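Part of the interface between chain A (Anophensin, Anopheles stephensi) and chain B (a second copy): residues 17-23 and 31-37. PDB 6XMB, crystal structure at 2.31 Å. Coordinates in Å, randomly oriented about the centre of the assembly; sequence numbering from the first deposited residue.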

# COMPACT_ATOMS: atom_id res chain seq x y z
N ALA A 17 -13.89 -10.15 3.14
CA ALA A 17 -13.64 -8.79 3.63
C ALA A 17 -12.15 -8.48 3.69
O ALA A 17 -11.75 -7.31 3.59
N ILE A 18 -11.31 -9.49 3.84
CA ILE A 18 -9.87 -9.27 3.90
C ILE A 18 -9.32 -9.05 2.50
O ILE A 18 -8.51 -8.15 2.26
N ASP A 19 -9.75 -9.90 1.57
CA ASP A 19 -9.52 -9.69 0.14
C ASP A 19 -9.97 -8.29 -0.29
O ASP A 19 -9.26 -7.61 -1.04
N PHE A 20 -11.15 -7.85 0.16
CA PHE A 20 -11.60 -6.50 -0.18
C PHE A 20 -10.71 -5.45 0.49
O PHE A 20 -10.46 -4.40 -0.11
N ASP A 21 -10.25 -5.71 1.72
CA ASP A 21 -9.26 -4.82 2.36
C ASP A 21 -8.05 -4.62 1.47
O ASP A 21 -7.61 -3.49 1.25
N PHE A 22 -7.50 -5.71 0.93
CA PHE A 22 -6.40 -5.58 -0.01
C PHE A 22 -6.81 -4.79 -1.25
O PHE A 22 -6.01 -4.01 -1.78
N THR A 23 -8.05 -4.96 -1.71
CA THR A 23 -8.51 -4.19 -2.86
C THR A 23 -8.49 -2.70 -2.56
O THR A 23 -8.00 -1.90 -3.34
N ARG B 31 2.28 -9.64 -2.78
CA ARG B 31 2.98 -10.59 -1.90
C ARG B 31 2.29 -10.70 -0.55
O ARG B 31 2.11 -11.80 -0.04
N ALA B 32 1.87 -9.58 0.03
CA ALA B 32 1.13 -9.65 1.28
C ALA B 32 -0.21 -10.35 1.10
O ALA B 32 -0.67 -11.06 2.00
N LYS B 33 -0.85 -10.16 -0.06
CA LYS B 33 -2.12 -10.84 -0.30
C LYS B 33 -1.90 -12.34 -0.40
O LYS B 33 -2.60 -13.12 0.27
N TYR B 34 -0.94 -12.77 -1.21
CA TYR B 34 -0.73 -14.20 -1.34
C TYR B 34 -0.11 -14.79 -0.09
O TYR B 34 -0.13 -16.01 0.08
N GLY B 35 0.41 -13.94 0.80
CA GLY B 35 0.76 -14.40 2.12
C GLY B 35 -0.45 -14.84 2.93
O GLY B 35 -0.44 -15.89 3.55
N VAL B 36 -1.49 -14.00 2.97
CA VAL B 36 -2.70 -14.35 3.71
C VAL B 36 -3.34 -15.61 3.13
O VAL B 36 -3.72 -16.53 3.87
N GLN B 37 -3.48 -15.68 1.79
CA GLN B 37 -4.08 -16.85 1.15
C GLN B 37 -3.35 -18.13 1.53
O GLN B 37 -3.98 -19.12 1.92

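What fills the centre of this contact? The two helical stretches run almost exactly antiparallel, at 174°, with their axes 10.7 Å apart at closest approach, and the ring of A:Phe22 reaches into the space between them. Its CA-to-CB bond points toward chain B, and with chi1 at -78° (m) and chi2 at -67° the ring reaches the backbone of the opposing helix. B:Lys33 CA lies over one face of the ring, 3.9 Å from the centroid of A:Phe22 and 14° off the ring normal, a CH-pi contact that brings an alpha carbon rather than a side-chain tip against the aromatic surface. The CA atoms of A:Phe22 and B:Lys33 lie 6.8 Å apart. A:Phe22 loses 86 Å² to the other stretch, the largest share of any residue here.

What surrounds the rest of the ring? Near its plane, at the edge, B:Val36 brings a methyl group up, with CG2 of B:Val36 3.8 Å from CE2 of A:Phe22. B:Ala32, whose CA-to-CB bond points sideways, adds its small side chain, B:Ala32 CB lying 3.9 Å from A:Phe22 CE1. The carbonyl oxygen B:Ala32 O is also near, 3.7 Å from A:Phe22 CZ, but it already accepts a backbone hydrogen bond from B:Val36 N at 3.2 Å, one helical turn on. B:Ala32 O thus keeps its helical partner while it lies beside the ring.

How does the apolar layer continue along the helices? One turn before A:Phe22, A:Ile18 points toward chain B in the m rotamer at chi1 and t at chi2. Because the helices are antiparallel, moving back along chain A means moving forward along chain B, so A:Ile18 pairs with B:Val36, one turn beyond B:Ala32. B:Val36 also points inward, with chi1 at 169° (t), and its two methyls serve different neighbours: CG2 approaches the A:Phe22 ring, whereas B:Val36 CG1 sits 4.1 Å from A:Ile18 CG2. The backbones are wider apart here, 8.8 Å between the CA atoms of A:Ile18 and B:Val36, and the branched side chains span that gap.

Where does the contact turn polar? B:Lys33 makes the transition. Its CA-to-CB bond points sideways; chi1 and chi2 are both t, chi3 lies between wells at 101°, and chi4 returns to t. The aliphatic chain runs past the aromatic ring, with B:Lys33 CG 3.9 Å from A:Phe22 CD2, and then meets A:Asp19, whose chi1 is -162° (t) and whose end comes nearer to chain B although its CA-to-CB bond points sideways. A:Asp19 OD1 is 3.8 Å from B:Lys33 CD and 4.3 Å from B:Lys33 NZ. The opposite charges are thus near each other but beyond salt-bridge distance, and no hydrogen bond crosses between the stretches.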

# COMPACT_ATOMS: atom_id res chain seq x y z
CB ALA A 17 -14.27 -8.62 5.00
CB ILE A 18 -9.17 -10.45 4.60
CG1 ILE A 18 -9.40 -10.39 6.10
CG2 ILE A 18 -7.71 -10.46 4.25
CD1 ILE A 18 -9.06 -11.75 6.83
CB ASP A 19 -10.28 -10.78 -0.65
CG ASP A 19 -9.77 -10.94 -2.09
OD1 ASP A 19 -8.64 -10.49 -2.41
OD2 ASP A 19 -10.52 -11.53 -2.92
CB PHE A 20 -13.05 -6.28 0.22
CG PHE A 20 -13.64 -5.00 -0.29
CD1 PHE A 20 -13.62 -4.70 -1.65
CD2 PHE A 20 -14.23 -4.08 0.57
CE1 PHE A 20 -14.17 -3.51 -2.14
CE2 PHE A 20 -14.78 -2.88 0.09
CZ PHE A 20 -14.74 -2.60 -1.26
CB ASP A 21 -8.79 -5.36 3.70
CG ASP A 21 -9.72 -5.02 4.85
OD1 ASP A 21 -10.69 -4.27 4.64
OD2 ASP A 21 -9.46 -5.52 5.97
CB PHE A 22 -5.86 -6.95 -0.41
CG PHE A 22 -4.96 -7.56 0.65
CD1 PHE A 22 -3.74 -6.99 0.93
CD2 PHE A 22 -5.36 -8.68 1.35
CE1 PHE A 22 -2.93 -7.51 1.88
CE2 PHE A 22 -4.54 -9.21 2.32
CZ PHE A 22 -3.32 -8.62 2.59
CB THR A 23 -9.92 -4.62 -3.29
OG1 THR A 23 -9.84 -5.83 -4.02
CG2 THR A 23 -10.53 -3.54 -4.22
CB ARG B 31 4.44 -10.19 -1.71
CG ARG B 31 5.29 -10.24 -2.98
CD ARG B 31 5.44 -11.65 -3.52
NE ARG B 31 6.22 -12.48 -2.60
CZ ARG B 31 6.75 -13.66 -2.92
NH1 ARG B 31 6.60 -14.14 -4.14
NH2 ARG B 31 7.44 -14.34 -2.01
CB ALA B 32 0.92 -8.25 1.84
CB LYS B 33 -2.78 -10.30 -1.58
CG LYS B 33 -4.23 -10.78 -1.77
CD LYS B 33 -4.88 -10.17 -3.02
CE LYS B 33 -4.90 -11.13 -4.22
NZ LYS B 33 -5.57 -10.51 -5.42
CB TYR B 34 0.11 -14.51 -2.59
CG TYR B 34 -0.69 -14.42 -3.90
CD1 TYR B 34 -1.26 -15.55 -4.49
CD2 TYR B 34 -0.87 -13.19 -4.55
CE1 TYR B 34 -1.99 -15.46 -5.69
CE2 TYR B 34 -1.59 -13.10 -5.75
CZ TYR B 34 -2.15 -14.24 -6.31
OH TYR B 34 -2.87 -14.14 -7.50
CB VAL B 36 -3.68 -13.16 3.70
CG1 VAL B 36 -5.04 -13.57 4.22
CG2 VAL B 36 -3.12 -11.97 4.50
CB GLN B 37 -4.12 -16.69 -0.38
CG GLN B 37 -4.75 -15.37 -0.92
CD GLN B 37 -5.06 -15.37 -2.44
OE1 GLN B 37 -4.90 -16.38 -3.14
NE2 GLN B 37 -5.53 -14.22 -2.93